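Local coordinates for protein B-agarase (Saccharophagus degradans, PDB 4BQ2) that cleaves the beta-linkages of agarose as a family 50 glycoside hydrolase, acting in an exo manner on the polysaccharide, at residues A[86-91]-A[169-174]; A[298-303]-A[334-339]. All coordinates share one frame; numbering follows the deposited sequence.

The chain first builds the CBM-like region near its N terminus, where contact 1 pairs strand 84-92 with strand 166-174. It closes a loop of 77 residues with some strand and no helix. The chain then runs on, and contact 2 follows at 298-303 and 334-339. It closes a shorter loop of 30 residues that carries helix 328-332. The two loops come in series, so they neither nest nor cross. The centres of contact 1 and contact 2 lie about 39 Å apart, and their nearest atoms about 28 Å. Contact 1 joins neighbouring strands inside the CBM-like region. Contact 2 adds an edge strand to a small four-strand sheet far from it.

Contact 1: residues A[86-91]-A[169-174]; sequences FYLDVT and ISLSVQ
F86 and L171 meet on the apolar face of an antiparallel strand pair. CB of L171 sits over the centre of the F86 ring, 3.9 Å from the centroid, in a CH-pi contact. V173 CG2 touches the same ring obliquely. Farther along this face, L88 CD1 lies 3.9 Å from L171 CD2 and reaches I169 CG2 as well. The L88 CG is anti to the backbone N (chi1 165°), which swings the branch back over the partner strand. This half is tight and mostly apolar, though the carbonyls of S170 and S172 touch L88 and F86.

The backbones are joined by four hydrogen bonds, made by the pairs Y87 with S172 and D89 with S170. The bond from Y87 N to S172 O is nearly straight, at 174°.

The face of Y87, D89, S170 and S172 is more polar. Its close part is the side-chain amide of Q174, which lies flat over the Y87 ring, planes 18° apart, with Q174 NE2 3.6 Å from Y87 CG. In the plane of that amide, Q174 NE2 also donates to S172 OG at 2.9 Å, which fixes its turn. The D89 end is looser and partly exposed, the CB atoms of D89 and S170 being 4.2 Å apart. A water fills in here. It lies within bonding distance of Y87 O, D89 OD2, S170 OG and S172 OG, and cannot donate to all of them at once. The other D89 oxygen, OD1, is held by T99 on the next strand.

The chemistry thus divides by face. Apolar packing backs one side of these strands of the agarase CBM-like domain, against F74 of strand 70-79, while a bound water and an amide-ring stack link the polar side chains on the other.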
loop_
_atom_site.group_PDB
_atom_site.type_symbol
_atom_site.label_atom_id
_atom_site.label_comp_id
_atom_site.label_asym_id
_atom_site.label_seq_id
_atom_site.Cartn_x
_atom_site.Cartn_y
_atom_site.Cartn_z
ATOM N N PHE A 86 13.257 6.546 9.235
ATOM C CA PHE A 86 12.684 6.962 10.492
ATOM C C PHE A 86 11.198 7.260 10.333
ATOM O O PHE A 86 10.777 7.932 9.350
ATOM C CB PHE A 86 13.374 8.258 10.989
ATOM C CG PHE A 86 14.371 8.037 12.070
ATOM C CD1 PHE A 86 14.233 6.953 12.974
ATOM C CD2 PHE A 86 15.429 8.925 12.243
ATOM C CE1 PHE A 86 15.142 6.778 14.017
ATOM C CE2 PHE A 86 16.341 8.753 13.269
ATOM C CZ PHE A 86 16.210 7.665 14.149
ATOM N N TYR A 87 10.420 6.791 11.310
ATOM C CA TYR A 87 9.051 7.219 11.491
ATOM C C TYR A 87 9.060 8.274 12.568
ATOM O O TYR A 87 9.589 8.026 13.650
ATOM C CB TYR A 87 8.181 6.038 11.908
ATOM C CG TYR A 87 7.968 5.046 10.775
ATOM C CD1 TYR A 87 8.862 4.012 10.569
ATOM C CD2 TYR A 87 6.883 5.172 9.917
ATOM C CE1 TYR A 87 8.684 3.087 9.522
ATOM C CE2 TYR A 87 6.685 4.268 8.868
ATOM C CZ TYR A 87 7.593 3.235 8.681
ATOM O OH TYR A 87 7.375 2.339 7.648
ATOM N N LEU A 88 8.536 9.467 12.254
ATOM C CA LEU A 88 8.429 10.525 13.226
ATOM C C LEU A 88 6.950 10.596 13.618
ATOM O O LEU A 88 6.108 10.863 12.760
ATOM C CB LEU A 88 8.919 11.860 12.627
ATOM C CG LEU A 88 8.504 13.080 13.461
ATOM C CD1 LEU A 88 9.348 13.151 14.733
ATOM C CD2 LEU A 88 8.593 14.386 12.635
ATOM N N ASP A 89 6.659 10.306 14.886
ATOM C CA ASP A 89 5.306 10.400 15.418
ATOM C C ASP A 89 5.335 11.470 16.483
ATOM O O ASP A 89 6.165 11.429 17.383
ATOM C CB ASP A 89 4.897 9.075 16.063
ATOM C CG ASP A 89 4.686 7.963 15.031
ATOM O OD1 ASP A 89 3.590 7.923 14.447
ATOM O OD2 ASP A 89 5.624 7.150 14.811
ATOM N N VAL A 90 4.423 12.429 16.364
ATOM C CA VAL A 90 4.348 13.530 17.297
ATOM C C VAL A 90 2.942 13.463 17.884
ATOM O O VAL A 90 1.963 13.447 17.145
ATOM C CB VAL A 90 4.605 14.881 16.588
ATOM C CG1 VAL A 90 4.476 16.042 17.559
ATOM C CG2 VAL A 90 5.997 14.893 15.953
ATOM N N THR A 91 2.868 13.363 19.216
ATOM C CA THR A 91 1.599 13.183 19.943
ATOM C C THR A 91 1.310 14.394 20.842
ATOM O O THR A 91 2.215 14.904 21.513
ATOM C CB THR A 91 1.629 11.874 20.766
ATOM O OG1 THR A 91 1.888 10.778 19.880
ATOM C CG2 THR A 91 0.284 11.599 21.447
ATOM N N ILE A 169 7.540 13.093 21.324
ATOM C CA ILE A 169 8.149 13.114 20.001
ATOM C C ILE A 169 8.944 11.829 19.852
ATOM O O ILE A 169 9.914 11.579 20.574
ATOM C CB ILE A 169 9.066 14.338 19.787
ATOM C CG1 ILE A 169 8.240 15.621 19.857
ATOM C CG2 ILE A 169 9.803 14.232 18.449
ATOM C CD1 ILE A 169 9.086 16.873 19.890
ATOM N N SER A 170 8.540 11.021 18.886
ATOM C CA SER A 170 9.124 9.709 18.729
ATOM C C SER A 170 9.822 9.586 17.377
ATOM O O SER A 170 9.265 10.014 16.379
ATOM C CB SER A 170 7.980 8.686 18.814
ATOM O OG SER A 170 8.453 7.444 18.419
ATOM N N LEU A 171 11.048 9.057 17.375
ATOM C CA LEU A 171 11.733 8.623 16.158
ATOM C C LEU A 171 11.979 7.122 16.248
ATOM O O LEU A 171 12.672 6.662 17.138
ATOM C CB LEU A 171 13.060 9.368 15.955
ATOM C CG LEU A 171 12.966 10.815 15.436
ATOM C CD1 LEU A 171 14.326 11.493 15.511
ATOM C CD2 LEU A 171 12.427 10.907 14.016
ATOM N N SER A 172 11.415 6.355 15.318
ATOM C CA SER A 172 11.513 4.909 15.407
ATOM C C SER A 172 11.928 4.242 14.105
ATOM O O SER A 172 11.640 4.742 13.017
ATOM C CB SER A 172 10.210 4.267 15.896
ATOM O OG SER A 172 9.065 4.635 15.098
ATOM N N VAL A 173 12.546 3.076 14.267
ATOM C CA VAL A 173 12.871 2.166 13.187
ATOM C C VAL A 173 12.074 0.872 13.392
ATOM O O VAL A 173 12.181 0.249 14.459
ATOM C CB VAL A 173 14.379 1.911 13.183
ATOM C CG1 VAL A 173 14.744 0.661 12.396
ATOM C CG2 VAL A 173 15.133 3.130 12.650
ATOM N N GLN A 174 11.313 0.456 12.372
ATOM C CA GLN A 174 10.294 -0.603 12.501
ATOM C C GLN A 174 10.529 -1.760 11.530
ATOM O O GLN A 174 10.799 -1.526 10.343
ATOM C CB GLN A 174 8.908 0.008 12.265
ATOM C CG GLN A 174 8.592 1.100 13.274
ATOM C CD GLN A 174 7.263 1.808 13.063
ATOM O OE1 GLN A 174 6.344 1.319 12.381
ATOM N NE2 GLN A 174 7.160 2.983 13.653
HETATM O O HOH W 1 7.958 7.094 15.756
#

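Contact 2: residues A[298-303]-A[334-339]; sequences TGYDYD and RHLASP
The guanidinium of R334 lies flat on the Y300 ring. The planes are 15° apart and R334 CZ is 3.7 Å from the ring centroid, a cation-pi stack. R334 NH2 sits toward the rim, 3.3 Å from Y300 CD1. On the opposite ring face, L336 CD1 approaches at 4.1 Å from the centroid in a CH-pi contact. Y300 is therefore sandwiched between an arginine and a leucine. The R334 chain starts with CG anti to the backbone N (chi1 155°) and bends at chi3, which carries the guanidinium over the ring.

Beside this stack, D301 and H335 form an antiparallel hydrogen-bonded pair, with D301 N bonded to H335 O at 2.8 Å. Their side chains share one face, where the H335 ring lies over D301 O.

Where the second segment leaves strand 335-336, A337 N and S338 N both donate to G299 O, each at 2.9 Å. S338 is the N-cap of helix 339-342, so these bonds tie the helix start to G299. The G299 backbone runs so close to S338 O that it leaves no room for a side chain.

Further out, E374 of the neighbouring strand 373-376 forms a salt bridge with R334 NE and hydrogen bonds with T298 OG1 and Y302 OH. T298 OG1 also takes Y300 N in an ST turn. D301 makes a salt bridge to R372 and a hydrogen bond to Y361.

The E374 carboxylate balances the positive charge of R334 while the guanidinium gives its face to Y300, so ion pair and stack together fasten the short edge strand.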
loop_
_atom_site.group_PDB
_atom_site.type_symbol
_atom_site.label_atom_id
_atom_site.label_comp_id
_atom_site.label_asym_id
_atom_site.label_seq_id
_atom_site.Cartn_x
_atom_site.Cartn_y
_atom_site.Cartn_z
ATOM N N THR A 298 -7.210 16.040 -13.584
ATOM C CA THR A 298 -6.796 17.294 -14.238
ATOM C C THR A 298 -7.361 18.570 -13.620
ATOM O O THR A 298 -6.826 19.678 -13.838
ATOM C CB THR A 298 -7.157 17.333 -15.730
ATOM O OG1 THR A 298 -8.579 17.307 -15.872
ATOM C CG2 THR A 298 -6.524 16.165 -16.502
ATOM N N GLY A 299 -8.449 18.430 -12.872
ATOM C CA GLY A 299 -9.146 19.574 -12.335
ATOM C C GLY A 299 -10.315 20.005 -13.199
ATOM O O GLY A 299 -11.017 20.956 -12.844
ATOM N N TYR A 300 -10.535 19.324 -14.325
ATOM C CA TYR A 300 -11.731 19.584 -15.129
ATOM C C TYR A 300 -12.874 18.582 -14.881
ATOM O O TYR A 300 -12.663 17.471 -14.347
ATOM C CB TYR A 300 -11.371 19.682 -16.611
ATOM C CG TYR A 300 -10.453 20.857 -16.916
ATOM C CD1 TYR A 300 -9.082 20.765 -16.693
ATOM C CD2 TYR A 300 -10.967 22.071 -17.399
ATOM C CE1 TYR A 300 -8.236 21.831 -16.958
ATOM C CE2 TYR A 300 -10.131 23.144 -17.661
ATOM C CZ TYR A 300 -8.761 23.012 -17.442
ATOM O OH TYR A 300 -7.901 24.055 -17.695
ATOM N N ASP A 301 -14.087 18.979 -15.282
ATOM C CA ASP A 301 -15.257 18.142 -15.159
ATOM C C ASP A 301 -16.131 18.272 -16.408
ATOM O O ASP A 301 -15.952 19.192 -17.216
ATOM C CB ASP A 301 -16.026 18.448 -13.860
ATOM C CG ASP A 301 -16.776 17.229 -13.318
ATOM O OD1 ASP A 301 -16.830 16.168 -14.000
ATOM O OD2 ASP A 301 -17.326 17.331 -12.197
ATOM N N TYR A 302 -17.016 17.308 -16.594
ATOM C CA TYR A 302 -17.882 17.271 -17.758
ATOM C C TYR A 302 -19.327 17.407 -17.299
ATOM O O TYR A 302 -19.642 17.118 -16.137
ATOM C CB TYR A 302 -17.717 15.948 -18.519
ATOM C CG TYR A 302 -16.299 15.658 -19.013
ATOM C CD1 TYR A 302 -15.445 16.687 -19.419
ATOM C CD2 TYR A 302 -15.817 14.344 -19.084
ATOM C CE1 TYR A 302 -14.152 16.418 -19.865
ATOM C CE2 TYR A 302 -14.526 14.078 -19.524
ATOM C CZ TYR A 302 -13.705 15.123 -19.919
ATOM O OH TYR A 302 -12.433 14.860 -20.368
ATOM N N ASP A 303 -20.210 17.874 -18.176
ATOM C CA ASP A 303 -21.614 17.958 -17.783
ATOM C C ASP A 303 -22.206 16.540 -17.810
ATOM O O ASP A 303 -22.085 15.805 -18.795
ATOM C CB ASP A 303 -22.388 19.007 -18.600
ATOM C CG ASP A 303 -22.153 20.450 -18.085
ATOM O OD1 ASP A 303 -22.730 20.830 -17.042
ATOM O OD2 ASP A 303 -21.384 21.208 -18.715
ATOM N N ARG A 334 -16.500 20.495 -21.203
ATOM C CA ARG A 334 -15.452 20.576 -20.188
ATOM C C ARG A 334 -15.327 21.941 -19.482
ATOM O O ARG A 334 -15.389 23.003 -20.116
ATOM C CB ARG A 334 -14.179 20.113 -20.856
ATOM C CG ARG A 334 -12.854 20.571 -20.323
ATOM C CD ARG A 334 -11.876 19.901 -21.269
ATOM N NE ARG A 334 -10.713 19.393 -20.570
ATOM C CZ ARG A 334 -9.617 20.103 -20.373
ATOM N NH1 ARG A 334 -9.546 21.355 -20.834
ATOM N NH2 ARG A 334 -8.589 19.555 -19.735
ATOM N N HIS A 335 -15.194 21.896 -18.158
ATOM C CA HIS A 335 -15.172 23.108 -17.319
ATOM C C HIS A 335 -14.299 22.911 -16.089
ATOM O O HIS A 335 -14.122 21.784 -15.598
ATOM C CB HIS A 335 -16.597 23.573 -16.908
ATOM C CG HIS A 335 -17.333 22.597 -16.035
ATOM N ND1 HIS A 335 -18.193 21.643 -16.540
ATOM C CD2 HIS A 335 -17.324 22.420 -14.689
ATOM C CE1 HIS A 335 -18.689 20.928 -15.544
ATOM N NE2 HIS A 335 -18.171 21.374 -14.412
ATOM N N LEU A 336 -13.762 24.019 -15.593
ATOM C CA LEU A 336 -12.918 24.011 -14.417
ATOM C C LEU A 336 -13.720 23.692 -13.162
ATOM O O LEU A 336 -14.755 24.297 -12.898
ATOM C CB LEU A 336 -12.201 25.363 -14.288
ATOM C CG LEU A 336 -10.910 25.454 -13.464
ATOM C CD1 LEU A 336 -9.857 24.504 -14.021
ATOM C CD2 LEU A 336 -10.378 26.891 -13.391
ATOM N N ALA A 337 -13.245 22.714 -12.401
ATOM C CA ALA A 337 -13.824 22.381 -11.100
ATOM C C ALA A 337 -12.778 22.574 -9.999
ATOM O O ALA A 337 -13.107 22.904 -8.866
ATOM C CB ALA A 337 -14.366 20.955 -11.101
ATOM N N SER A 338 -11.508 22.388 -10.345
ATOM C CA SER A 338 -10.441 22.651 -9.396
ATOM C C SER A 338 -9.319 23.431 -10.035
ATOM O O SER A 338 -8.468 22.853 -10.733
ATOM C CB SER A 338 -9.912 21.363 -8.761
ATOM O OG SER A 338 -8.876 21.668 -7.845
ATOM N N PRO A 339 -9.299 24.760 -9.793
ATOM C CA PRO A 339 -8.198 25.577 -10.298
ATOM C C PRO A 339 -6.843 25.045 -9.823
ATOM O O PRO A 339 -5.881 25.047 -10.599
ATOM C CB PRO A 339 -8.498 26.959 -9.686
ATOM C CG PRO A 339 -9.994 26.982 -9.589
ATOM C CD PRO A 339 -10.334 25.588 -9.122
#